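PDB 5YWN: protein induced by osmotic stress from Scheffersomyces stipitis, which probably catalyses the NADPH-dependent reduction of ketones, haloketones among them, to alcohols, as a member of the dihydroflavonol-4-reductase subfamily. Local coordinates for residues 95-100 / 165-170; 120-126 / 187-193. The protein carries 1 engineered substitution. One frame throughout, in Å; residues are numbered along the deposited sequence.

Contact 1 (95-100 / 165-170). With NAP (NADP nicotinamide-adenine-dinucleotide phosphate), chain B.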
ATOM      1  N   ILE A  95       5.152  10.410  12.257  1.00 27.22           N
ATOM      2  CA  ILE A  95       4.613   9.149  11.861  1.00 26.79           C
ATOM      3  C   ILE A  95       3.226   8.881  12.451  1.00 26.65           C
ATOM      4  O   ILE A  95       2.319   8.690  11.759  1.00 24.95           O
ATOM      5  CB  ILE A  95       5.589   8.022  12.220  1.00 27.45           C
ATOM      6  CG1 ILE A  95       6.892   8.172  11.456  1.00 29.26           C
ATOM      7  CG2 ILE A  95       4.971   6.672  11.972  1.00 26.40           C
ATOM      8  CD1 ILE A  95       7.972   7.229  11.858  1.00 27.74           C
ATOM      9  N   LEU A  96       3.131   8.854  13.761  1.00 24.75           N
ATOM     10  CA  LEU A  96       1.921   8.495  14.418  1.00 25.76           C
ATOM     11  C   LEU A  96       0.749   9.445  14.244  1.00 25.13           C
ATOM     12  O   LEU A  96      -0.242   9.023  13.850  1.00 25.47           O
ATOM     13  CB  LEU A  96       2.182   8.216  15.873  1.00 24.21           C
ATOM     14  CG  LEU A  96       2.985   6.974  16.227  1.00 28.17           C
ATOM     15  CD1 LEU A  96       3.637   7.180  17.550  1.00 27.68           C
ATOM     16  CD2 LEU A  96       2.161   5.722  16.237  1.00 23.02           C
ATOM     17  N   ILE A  97       0.922  10.716  14.494  1.00 24.81           N
ATOM     18  CA  ILE A  97      -0.158  11.664  14.388  1.00 26.82           C
ATOM     19  C   ILE A  97      -0.747  11.835  12.975  1.00 26.45           C
ATOM     20  O   ILE A  97      -1.894  11.704  12.822  1.00 27.66           O
ATOM     21  CB  ILE A  97       0.234  13.003  15.011  1.00 30.29           C
ATOM     22  CG1 ILE A  97       0.381  12.854  16.494  1.00 28.36           C
ATOM     23  CG2 ILE A  97      -0.760  14.085  14.720  1.00 30.90           C
ATOM     24  CD1 ILE A  97       1.048  14.023  17.116  1.00 36.17           C
ATOM     25  N   PRO A  98       0.054  11.993  11.944  1.00 27.94           N
ATOM     26  CA  PRO A  98      -0.504  12.080  10.601  1.00 27.16           C
ATOM     27  C   PRO A  98      -1.286  10.856  10.205  1.00 26.48           C
ATOM     28  O   PRO A  98      -2.250  11.035   9.583  1.00 27.51           O
ATOM     29  CB  PRO A  98       0.711  12.214   9.735  1.00 26.79           C
ATOM     30  CG  PRO A  98       1.691  12.836  10.580  1.00 29.04           C
ATOM     31  CD  PRO A  98       1.486  12.225  11.915  1.00 29.09           C
ATOM     32  N   ALA A  99      -0.844   9.668  10.538  1.00 25.23           N
ATOM     33  CA  ALA A  99      -1.640   8.536  10.257  1.00 26.04           C
ATOM     34  C   ALA A  99      -2.945   8.495  11.048  1.00 23.68           C
ATOM     35  O   ALA A  99      -3.964   8.336  10.495  1.00 22.25           O
ATOM     36  CB  ALA A  99      -0.842   7.296  10.525  1.00 27.32           C
ATOM     37  N   ILE A 100      -2.858   8.603  12.360  1.00 21.94           N
ATOM     38  CA  ILE A 100      -4.005   8.469  13.203  1.00 22.22           C
ATOM     39  C   ILE A 100      -4.997   9.646  13.160  1.00 23.70           C
ATOM     40  O   ILE A 100      -6.121   9.465  12.912  1.00 25.68           O
ATOM     41  CB  ILE A 100      -3.567   8.227  14.656  1.00 24.08           C
ATOM     42  CG1 ILE A 100      -2.747   6.954  14.785  1.00 25.05           C
ATOM     43  CG2 ILE A 100      -4.755   8.159  15.581  1.00 25.08           C
ATOM     44  CD1 ILE A 100      -2.019   6.877  16.075  1.00 25.16           C
ATOM     45  N   GLY A 165       2.784   1.022  14.771  1.00 20.67           N
ATOM     46  CA  GLY A 165       1.782   1.652  15.553  1.00 22.32           C
ATOM     47  C   GLY A 165       0.872   2.550  14.762  1.00 21.35           C
ATOM     48  O   GLY A 165      -0.274   2.482  14.950  1.00 22.66           O
ATOM     49  N   SER A 166       1.418   3.297  13.833  1.00 19.65           N
ATOM     50  CA  SER A 166       0.655   4.221  13.048  1.00 24.76           C
ATOM     51  C   SER A 166      -0.448   3.489  12.306  1.00 23.91           C
ATOM     52  O   SER A 166      -1.511   3.955  12.257  1.00 24.16           O
ATOM     53  CB  SER A 166       1.512   5.006  12.037  1.00 23.19           C
ATOM     54  OG  SER A 166       1.953   4.284  10.958  1.00 26.60           O
ATOM     55  N   LYS A 167      -0.138   2.354  11.743  1.00 20.35           N
ATOM     56  CA  LYS A 167      -1.112   1.573  11.054  1.00 20.58           C
ATOM     57  C   LYS A 167      -2.184   0.922  11.936  1.00 20.14           C
ATOM     58  O   LYS A 167      -3.316   1.029  11.668  1.00 20.79           O
ATOM     59  CB  LYS A 167      -0.448   0.589  10.089  1.00 21.16           C
ATOM     60  CG  LYS A 167       0.608   1.135   9.188  1.00 22.13           C
ATOM     61  CD  LYS A 167       0.137   2.225   8.280  1.00 23.54           C
ATOM     62  CE  LYS A 167      -1.029   1.801   7.477  1.00 27.37           C
ATOM     63  NZ  LYS A 167      -1.372   2.760   6.428  1.00 28.31           N
ATOM     64  N   GLN A 168      -1.770   0.310  13.022  1.00 21.42           N
ATOM     65  CA  GLN A 168      -2.674  -0.315  13.912  1.00 19.80           C
ATOM     66  C   GLN A 168      -3.671   0.677  14.488  1.00 19.97           C
ATOM     67  O   GLN A 168      -4.789   0.416  14.466  1.00 20.59           O
ATOM     68  CB  GLN A 168      -1.899  -0.943  15.063  1.00 23.33           C
ATOM     69  CG  GLN A 168      -2.733  -1.693  16.072  1.00 20.50           C
ATOM     70  CD  GLN A 168      -2.129  -1.800  17.469  1.00 28.99           C
ATOM     71  OE1 GLN A 168      -2.839  -1.900  18.422  1.00 27.52           O
ATOM     72  NE2 GLN A 168      -0.832  -1.805  17.561  1.00 22.81           N
ATOM     73  N   PHE A 169      -3.197   1.790  14.996  1.00 19.66           N
ATOM     74  CA  PHE A 169      -4.029   2.825  15.578  1.00 24.59           C
ATOM     75  C   PHE A 169      -4.962   3.600  14.635  1.00 21.02           C
ATOM     76  O   PHE A 169      -6.063   3.818  14.942  1.00 19.63           O
ATOM     77  CB  PHE A 169      -3.260   3.694  16.570  1.00 25.02           C
ATOM     78  CG  PHE A 169      -2.686   2.902  17.690  1.00 26.17           C
ATOM     79  CD1 PHE A 169      -3.484   2.359  18.624  1.00 29.86           C
ATOM     80  CD2 PHE A 169      -1.374   2.611  17.725  1.00 25.93           C
ATOM     81  CE1 PHE A 169      -2.970   1.560  19.617  1.00 34.45           C
ATOM     82  CE2 PHE A 169      -0.849   1.809  18.698  1.00 25.47           C
ATOM     83  CZ  PHE A 169      -1.647   1.285  19.641  1.00 28.40           C
ATOM     84  N   ALA A 170      -4.469   3.931  13.478  1.00 19.34           N
ATOM     85  CA  ALA A 170      -5.300   4.504  12.474  1.00 21.04           C
ATOM     86  C   ALA A 170      -6.413   3.567  12.060  1.00 20.42           C
ATOM     87  O   ALA A 170      -7.491   3.973  12.059  1.00 19.08           O
ATOM     88  CB  ALA A 170      -4.499   4.927  11.300  1.00 21.82           C
TER
HETATM   89  PA  NAP B 401       4.806   5.771  -0.592  1.00 25.43           P
HETATM   90  O1A NAP B 401       5.111   5.310  -1.997  1.00 24.87           O
HETATM   91  O2A NAP B 401       5.800   6.632   0.152  1.00 27.30           O
HETATM   92  O5B NAP B 401       3.390   6.538  -0.611  1.00 25.65           O
HETATM   93  C5B NAP B 401       3.049   7.451   0.430  1.00 29.11           C
HETATM   94  C4B NAP B 401       2.303   8.644  -0.157  1.00 27.40           C
HETATM   95  O4B NAP B 401       1.513   9.275   0.857  1.00 28.83           O
HETATM   96  C3B NAP B 401       3.263   9.684  -0.713  1.00 29.98           C
HETATM   97  O3B NAP B 401       3.055   9.867  -2.117  1.00 31.97           O
HETATM   98  C2B NAP B 401       2.985  10.969   0.042  1.00 27.18           C
HETATM   99  O2B NAP B 401       2.591  12.006  -0.852  1.00 28.78           O
HETATM  100  C1B NAP B 401       1.868  10.651   1.025  1.00 28.47           C
HETATM  101  N9A NAP B 401       2.328  10.892   2.415  1.00 30.58           N
HETATM  102  C8A NAP B 401       3.302  10.211   3.049  1.00 30.14           C
HETATM  103  N7A NAP B 401       3.475  10.684   4.310  1.00 29.22           N
HETATM  104  C5A NAP B 401       2.598  11.688   4.497  1.00 29.03           C
HETATM  105  C6A NAP B 401       2.251  12.616   5.598  1.00 29.78           C
HETATM  106  N6A NAP B 401       2.897  12.563   6.788  1.00 32.69           N
HETATM  107  N1A NAP B 401       1.270  13.517   5.374  1.00 30.57           N
HETATM  108  C2A NAP B 401       0.615  13.587   4.198  1.00 28.67           C
HETATM  109  N3A NAP B 401       0.884  12.774   3.161  1.00 31.59           N
HETATM  110  C4A NAP B 401       1.844  11.822   3.244  1.00 29.16           C
HETATM  111  O3  NAP B 401       4.491   4.473   0.307  1.00 26.76           O
HETATM  112  PN  NAP B 401       3.797   3.176  -0.347  1.00 24.11           P
HETATM  113  O1N NAP B 401       4.755   2.015  -0.226  1.00 25.88           O
HETATM  114  O2N NAP B 401       3.250   3.563  -1.701  1.00 20.65           O
HETATM  115  O5D NAP B 401       2.553   2.907   0.640  1.00 26.85           O
HETATM  116  C5D NAP B 401       1.229   3.268   0.250  1.00 28.39           C
HETATM  117  C4D NAP B 401       0.254   2.957   1.379  1.00 20.40           C
HETATM  118  O4D NAP B 401       0.030   1.545   1.463  1.00 23.84           O
HETATM  119  C3D NAP B 401       0.784   3.424   2.727  1.00 26.34           C
HETATM  120  O3D NAP B 401      -0.063   4.436   3.280  1.00 24.14           O
HETATM  121  C2D NAP B 401       0.812   2.201   3.620  1.00 23.48           C
HETATM  122  O2D NAP B 401       0.002   2.402   4.783  1.00 26.51           O
HETATM  123  C1D NAP B 401       0.277   1.049   2.783  1.00 21.38           C
HETATM  124  N1N NAP B 401       1.253  -0.044   2.746  1.00 21.83           N
HETATM  125  C2N NAP B 401       2.164  -0.087   1.765  1.00 25.77           C
HETATM  126  C3N NAP B 401       3.100  -1.115   1.712  1.00 24.14           C
HETATM  127  C7N NAP B 401       4.116  -1.157   0.610  1.00 23.03           C
HETATM  128  O7N NAP B 401       5.074  -1.906   0.708  1.00 23.40           O
HETATM  129  N7N NAP B 401       3.944  -0.371  -0.452  1.00 27.07           N
HETATM  130  C4N NAP B 401       3.084  -2.101   2.687  1.00 21.46           C
HETATM  131  C5N NAP B 401       2.131  -2.034   3.693  1.00 21.80           C
HETATM  132  C6N NAP B 401       1.219  -0.985   3.699  1.00 21.03           C
HETATM  133  P2B NAP B 401       3.691  12.984  -1.504  1.00 30.98           P
HETATM  134  O1X NAP B 401       2.927  14.256  -1.783  1.00 32.07           O
HETATM  135  O2X NAP B 401       4.746  13.112  -0.432  1.00 27.07           O
HETATM  136  O3X NAP B 401       4.146  12.246  -2.741  1.00 27.27           O
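Two helices run side by side here in nearly the same direction, their short axes 8.4 Å apart and inclined at 28°. No hydrogen bond joins them; the fit is one of apolar surfaces and small residues. Start at Ile95: its CG2 lies 3.8 Å from CB of Ser166, and its carbonyl O is equally far from that same CB. Leu96 sends its side chain across, CD2 reaching within 3.5 Å of Ser166 N and 3.7 Å of Gly165 C, where a CB on Gly165 would be crowded against that methyl. Pro98 takes no part in the pairing. Lacking an amide hydrogen it kinks the helix, and its CB lies 3.7 Å from N6A of NAP, on the cofactor's adenine. The CA-to-CB bond of Ala99 points toward the partner: CB sits 3.6 Å from Ser166 CB, while its carbonyl O meets Ala170 CB at 3.5 Å. Finally Ile100 lays CD1 3.5 Å from Phe169 CB and CG1 3.7 Å from Ala170 N. With alanine opposite, the backbones close to 4.2 Å between the CA atoms of Ile100 and Ala170. The hydroxyl of Ser166 is bonded back to the carbonyl of Tyr163 and makes no bond across. Lys167 starts away from the partner helix at its CA-to-CB bond; its NZ is hydrogen-bonded to Thr123 O. Tyr163 and Lys167, both NADP(+)-binding residues, have the spacing of the YxxxK motif of short-chain dehydrogenases/reductases; helix 159-181 carries that motif, and helix 91-113 packs against it, as in the family's Rossmann-type fold.

Contact 2 (120-126 / 187-193). With NAP (NADP nicotinamide-adenine-dinucleotide phosphate), chain B.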
ATOM      1  N   VAL A 120     -15.882   3.799   1.687  1.00 17.11           N
ATOM      2  CA  VAL A 120     -14.572   4.201   2.060  1.00 16.48           C
ATOM      3  C   VAL A 120     -13.668   2.971   2.254  1.00 20.92           C
ATOM      4  O   VAL A 120     -14.062   2.003   2.864  1.00 19.26           O
ATOM      5  CB  VAL A 120     -14.575   5.047   3.314  1.00 19.96           C
ATOM      6  CG1 VAL A 120     -13.169   5.320   3.792  1.00 20.08           C
ATOM      7  CG2 VAL A 120     -15.423   6.298   3.167  1.00 20.00           C
ATOM      8  N   VAL A 121     -12.476   3.058   1.704  1.00 16.67           N
ATOM      9  CA  VAL A 121     -11.480   2.036   1.860  1.00 20.34           C
ATOM     10  C   VAL A 121     -10.260   2.645   2.503  1.00 20.21           C
ATOM     11  O   VAL A 121      -9.724   3.601   2.026  1.00 22.89           O
ATOM     12  CB  VAL A 121     -11.064   1.387   0.533  1.00 18.73           C
ATOM     13  CG1 VAL A 121     -10.109   0.257   0.742  1.00 18.01           C
ATOM     14  CG2 VAL A 121     -12.211   1.009  -0.310  1.00 18.49           C
ATOM     15  N   TYR A 122      -9.830   2.061   3.590  1.00 19.87           N
ATOM     16  CA  TYR A 122      -8.629   2.488   4.216  1.00 18.33           C
ATOM     17  C   TYR A 122      -7.483   1.531   3.893  1.00 19.34           C
ATOM     18  O   TYR A 122      -7.608   0.373   4.059  1.00 18.79           O
ATOM     19  CB  TYR A 122      -8.810   2.600   5.710  1.00 18.35           C
ATOM     20  CG  TYR A 122      -7.553   2.925   6.420  1.00 20.87           C
ATOM     21  CD1 TYR A 122      -6.952   4.136   6.240  1.00 20.71           C
ATOM     22  CD2 TYR A 122      -6.928   2.006   7.204  1.00 21.00           C
ATOM     23  CE1 TYR A 122      -5.799   4.454   6.856  1.00 20.59           C
ATOM     24  CE2 TYR A 122      -5.770   2.304   7.826  1.00 19.17           C
ATOM     25  CZ  TYR A 122      -5.205   3.534   7.625  1.00 21.00           C
ATOM     26  OH  TYR A 122      -4.069   3.847   8.186  1.00 29.65           O
ATOM     27  N   THR A 123      -6.374   2.068   3.445  1.00 19.47           N
ATOM     28  CA  THR A 123      -5.211   1.272   3.156  1.00 19.27           C
ATOM     29  C   THR A 123      -4.415   1.053   4.477  1.00 18.11           C
ATOM     30  O   THR A 123      -3.740   1.880   4.928  1.00 19.03           O
ATOM     31  CB  THR A 123      -4.272   1.875   2.083  1.00 19.91           C
ATOM     32  OG1 THR A 123      -4.964   2.266   0.931  1.00 22.29           O
ATOM     33  CG2 THR A 123      -3.149   0.906   1.726  1.00 18.40           C
ATOM     34  N   SER A 124      -4.561  -0.116   5.034  1.00 17.15           N
ATOM     35  CA  SER A 124      -3.866  -0.479   6.234  1.00 22.26           C
ATOM     36  C   SER A 124      -2.599  -1.240   5.858  1.00 23.07           C
ATOM     37  O   SER A 124      -1.985  -0.917   4.903  1.00 20.87           O
ATOM     38  CB  SER A 124      -4.746  -1.276   7.179  1.00 20.38           C
ATOM     39  OG  SER A 124      -4.278  -1.311   8.470  1.00 21.39           O
ATOM     40  N   SER A 125      -2.219  -2.191   6.689  1.00 19.03           N
ATOM     41  CA  SER A 125      -1.065  -3.016   6.499  1.00 19.55           C
ATOM     42  C   SER A 125      -1.061  -4.254   7.386  1.00 22.01           C
ATOM     43  O   SER A 125      -1.655  -4.271   8.404  1.00 20.29           O
ATOM     44  CB  SER A 125       0.202  -2.215   6.742  1.00 21.18           C
ATOM     45  OG  SER A 125       1.318  -3.001   6.737  1.00 24.17           O
ATOM     46  N   VAL A 126      -0.246  -5.217   7.029  1.00 19.59           N
ATOM     47  CA  VAL A 126      -0.037  -6.369   7.863  1.00 20.70           C
ATOM     48  C   VAL A 126       0.517  -5.966   9.230  1.00 20.85           C
ATOM     49  O   VAL A 126       0.283  -6.621  10.137  1.00 22.05           O
ATOM     50  CB  VAL A 126       0.867  -7.436   7.220  1.00 26.65           C
ATOM     51  CG1 VAL A 126       2.297  -6.992   7.148  1.00 19.27           C
ATOM     52  CG2 VAL A 126       0.679  -8.770   7.896  1.00 24.02           C
ATOM     53  N   LEU A 187     -17.312   0.858   5.392  1.00 21.85           N
ATOM     54  CA  LEU A 187     -15.888   0.861   5.418  1.00 22.98           C
ATOM     55  C   LEU A 187     -15.336  -0.505   5.147  1.00 21.37           C
ATOM     56  O   LEU A 187     -15.877  -1.478   5.544  1.00 20.55           O
ATOM     57  CB  LEU A 187     -15.352   1.349   6.753  1.00 22.77           C
ATOM     58  CG  LEU A 187     -13.850   1.287   7.068  1.00 21.23           C
ATOM     59  CD1 LEU A 187     -13.049   2.155   6.143  1.00 19.94           C
ATOM     60  CD2 LEU A 187     -13.537   1.635   8.509  1.00 22.71           C
ATOM     61  N   SER A 188     -14.228  -0.518   4.481  1.00 20.14           N
ATOM     62  CA  SER A 188     -13.447  -1.704   4.334  1.00 18.42           C
ATOM     63  C   SER A 188     -11.956  -1.383   4.348  1.00 19.34           C
ATOM     64  O   SER A 188     -11.598  -0.299   4.090  1.00 18.37           O
ATOM     65  CB  SER A 188     -13.876  -2.460   3.097  1.00 23.39           C
ATOM     66  OG  SER A 188     -13.620  -1.761   1.949  1.00 25.16           O
ATOM     67  N   THR A 189     -11.119  -2.348   4.689  1.00 20.87           N
ATOM     68  CA  THR A 189      -9.689  -2.122   4.728  1.00 19.01           C
ATOM     69  C   THR A 189      -8.961  -3.101   3.864  1.00 19.05           C
ATOM     70  O   THR A 189      -9.408  -4.170   3.651  1.00 21.79           O
ATOM     71  CB  THR A 189      -9.054  -2.141   6.159  1.00 22.85           C
ATOM     72  OG1 THR A 189      -8.948  -3.466   6.654  1.00 22.61           O
ATOM     73  CG2 THR A 189      -9.805  -1.279   7.128  1.00 19.55           C
ATOM     74  N   VAL A 190      -7.808  -2.685   3.398  1.00 20.02           N
ATOM     75  CA  VAL A 190      -6.873  -3.542   2.720  1.00 17.66           C
ATOM     76  C   VAL A 190      -5.548  -3.596   3.498  1.00 20.44           C
ATOM     77  O   VAL A 190      -4.976  -2.604   3.791  1.00 21.00           O
ATOM     78  CB  VAL A 190      -6.709  -3.137   1.265  1.00 20.17           C
ATOM     79  CG1 VAL A 190      -5.686  -3.984   0.575  1.00 21.23           C
ATOM     80  CG2 VAL A 190      -8.027  -3.177   0.553  1.00 17.78           C
ATOM     81  N   ASN A 191      -5.104  -4.784   3.815  1.00 20.10           N
ATOM     82  CA  ASN A 191      -3.979  -5.012   4.701  1.00 19.14           C
ATOM     83  C   ASN A 191      -2.843  -5.790   3.989  1.00 21.70           C
ATOM     84  O   ASN A 191      -2.749  -6.977   4.025  1.00 17.98           O
ATOM     85  CB  ASN A 191      -4.417  -5.717   5.993  1.00 14.09           C
ATOM     86  CG  ASN A 191      -5.448  -4.949   6.766  1.00 20.13           C
ATOM     87  OD1 ASN A 191      -6.488  -4.700   6.304  1.00 20.67           O
ATOM     88  ND2 ASN A 191      -5.108  -4.577   7.945  1.00 20.71           N
ATOM     89  N   PRO A 192      -2.026  -5.068   3.260  1.00 21.72           N
ATOM     90  CA  PRO A 192      -0.934  -5.685   2.515  1.00 21.89           C
ATOM     91  C   PRO A 192       0.343  -5.961   3.296  1.00 19.71           C
ATOM     92  O   PRO A 192       0.660  -5.308   4.220  1.00 17.99           O
ATOM     93  CB  PRO A 192      -0.647  -4.691   1.403  1.00 17.23           C
ATOM     94  CG  PRO A 192      -1.516  -3.587   1.629  1.00 21.90           C
ATOM     95  CD  PRO A 192      -2.101  -3.658   2.966  1.00 20.83           C
ATOM     96  N   VAL A 193       1.075  -6.930   2.785  1.00 23.08           N
ATOM     97  CA  VAL A 193       2.458  -7.198   3.102  1.00 24.16           C
ATOM     98  C   VAL A 193       3.391  -6.349   2.220  1.00 21.43           C
ATOM     99  O   VAL A 193       2.961  -5.393   1.663  1.00 21.08           O
ATOM    100  CB  VAL A 193       2.788  -8.704   3.021  1.00 24.01           C
ATOM    101  CG1 VAL A 193       1.898  -9.475   3.945  1.00 21.77           C
ATOM    102  CG2 VAL A 193       2.677  -9.200   1.604  1.00 19.85           C
TER
HETATM  103  PA  NAP B 401       4.806   5.771  -0.592  1.00 25.43           P
HETATM  104  O1A NAP B 401       5.111   5.310  -1.997  1.00 24.87           O
HETATM  105  O2A NAP B 401       5.800   6.632   0.152  1.00 27.30           O
HETATM  106  O5B NAP B 401       3.390   6.538  -0.611  1.00 25.65           O
HETATM  107  C5B NAP B 401       3.049   7.451   0.430  1.00 29.11           C
HETATM  108  C4B NAP B 401       2.303   8.644  -0.157  1.00 27.40           C
HETATM  109  O4B NAP B 401       1.513   9.275   0.857  1.00 28.83           O
HETATM  110  C3B NAP B 401       3.263   9.684  -0.713  1.00 29.98           C
HETATM  111  O3B NAP B 401       3.055   9.867  -2.117  1.00 31.97           O
HETATM  112  C2B NAP B 401       2.985  10.969   0.042  1.00 27.18           C
HETATM  113  O2B NAP B 401       2.591  12.006  -0.852  1.00 28.78           O
HETATM  114  C1B NAP B 401       1.868  10.651   1.025  1.00 28.47           C
HETATM  115  N9A NAP B 401       2.328  10.892   2.415  1.00 30.58           N
HETATM  116  C8A NAP B 401       3.302  10.211   3.049  1.00 30.14           C
HETATM  117  N7A NAP B 401       3.475  10.684   4.310  1.00 29.22           N
HETATM  118  C5A NAP B 401       2.598  11.688   4.497  1.00 29.03           C
HETATM  119  C6A NAP B 401       2.251  12.616   5.598  1.00 29.78           C
HETATM  120  N6A NAP B 401       2.897  12.563   6.788  1.00 32.69           N
HETATM  121  N1A NAP B 401       1.270  13.517   5.374  1.00 30.57           N
HETATM  122  C2A NAP B 401       0.615  13.587   4.198  1.00 28.67           C
HETATM  123  N3A NAP B 401       0.884  12.774   3.161  1.00 31.59           N
HETATM  124  C4A NAP B 401       1.844  11.822   3.244  1.00 29.16           C
HETATM  125  O3  NAP B 401       4.491   4.473   0.307  1.00 26.76           O
HETATM  126  PN  NAP B 401       3.797   3.176  -0.347  1.00 24.11           P
HETATM  127  O1N NAP B 401       4.755   2.015  -0.226  1.00 25.88           O
HETATM  128  O2N NAP B 401       3.250   3.563  -1.701  1.00 20.65           O
HETATM  129  O5D NAP B 401       2.553   2.907   0.640  1.00 26.85           O
HETATM  130  C5D NAP B 401       1.229   3.268   0.250  1.00 28.39           C
HETATM  131  C4D NAP B 401       0.254   2.957   1.379  1.00 20.40           C
HETATM  132  O4D NAP B 401       0.030   1.545   1.463  1.00 23.84           O
HETATM  133  C3D NAP B 401       0.784   3.424   2.727  1.00 26.34           C
HETATM  134  O3D NAP B 401      -0.063   4.436   3.280  1.00 24.14           O
HETATM  135  C2D NAP B 401       0.812   2.201   3.620  1.00 23.48           C
HETATM  136  O2D NAP B 401       0.002   2.402   4.783  1.00 26.51           O
HETATM  137  C1D NAP B 401       0.277   1.049   2.783  1.00 21.38           C
HETATM  138  N1N NAP B 401       1.253  -0.044   2.746  1.00 21.83           N
HETATM  139  C2N NAP B 401       2.164  -0.087   1.765  1.00 25.77           C
HETATM  140  C3N NAP B 401       3.100  -1.115   1.712  1.00 24.14           C
HETATM  141  C7N NAP B 401       4.116  -1.157   0.610  1.00 23.03           C
HETATM  142  O7N NAP B 401       5.074  -1.906   0.708  1.00 23.40           O
HETATM  143  N7N NAP B 401       3.944  -0.371  -0.452  1.00 27.07           N
HETATM  144  C4N NAP B 401       3.084  -2.101   2.687  1.00 21.46           C
HETATM  145  C5N NAP B 401       2.131  -2.034   3.693  1.00 21.80           C
HETATM  146  C6N NAP B 401       1.219  -0.985   3.699  1.00 21.03           C
HETATM  147  P2B NAP B 401       3.691  12.984  -1.504  1.00 30.98           P
HETATM  148  O1X NAP B 401       2.927  14.256  -1.783  1.00 32.07           O
HETATM  149  O2X NAP B 401       4.746  13.112  -0.432  1.00 27.07           O
HETATM  150  O3X NAP B 401       4.146  12.246  -2.741  1.00 27.27           O
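Follow the strand from Leu187, which pairs in parallel with Val120. Its CD1 rests 3.9 Å from Val120 CG1 and 4.3 Å from Tyr122 CB, on the sheet face covered by helix 159-181. Ser188 then bridges two residues of the neighbour: its N donates to Val120 O (3.0 Å) and its O accepts from Tyr122 N (3.0 Å), while its hydroxyl is bonded to the carbonyl of Ala248. Thr189 places CG2 at the edge of the Tyr122 ring and gives OG1 to Asn191 OD1 at 2.8 Å. Val190 repeats the ladder, N to Tyr122 O at 3.1 Å and O from Ser124 N at 2.8 Å, with CG2 4.0 Å from Val121 CG1 on the opposite face, under helix 238-250. Past this point the strands stop pairing regularly. Asn191 ND2 bonds to Glu171 and only weakly to Ser125 O (3.5 Å). Pro192 O accepts from Val126 N at 3.0 Å, and Val193 CG1 packs 4.0 Å from Val126 CB. The nicotinamide lies against these ends: Val193 O is 3.4 Å from C4N of NAP, the carbon that takes up or gives the hydride in this class of enzyme, and Ser124 O is 3.4 Å from C6N. Main-chain bonds thus fix the register of two adjacent strands, and the residues at and just beyond their C-terminal ends bring carbonyls and Ser125 OG, also bonded to Val127 N, against the reactive ring.

How the contacts relate
Both contacts are buried and both touch the cofactor, but they belong to different layers of the fold. Contact 2 lies in the parallel sheet, nearer the middle of the chain, and is held largely by main-chain hydrogen bonds; contact 1 lies between helices, has no hydrogen bond across it and rests on van der Waals contact. Each helix of contact 1 is followed in the chain by a strand of contact 2, and helix 159-181 packs on the sheet face formed by Val120, Tyr122, Leu187 and Thr189. There Ala170 CB lies 3.3 Å from Tyr122 OH. Contact 1 reaches the adenine end and also holds Lys167; contact 2 meets the nicotinamide and its ribose.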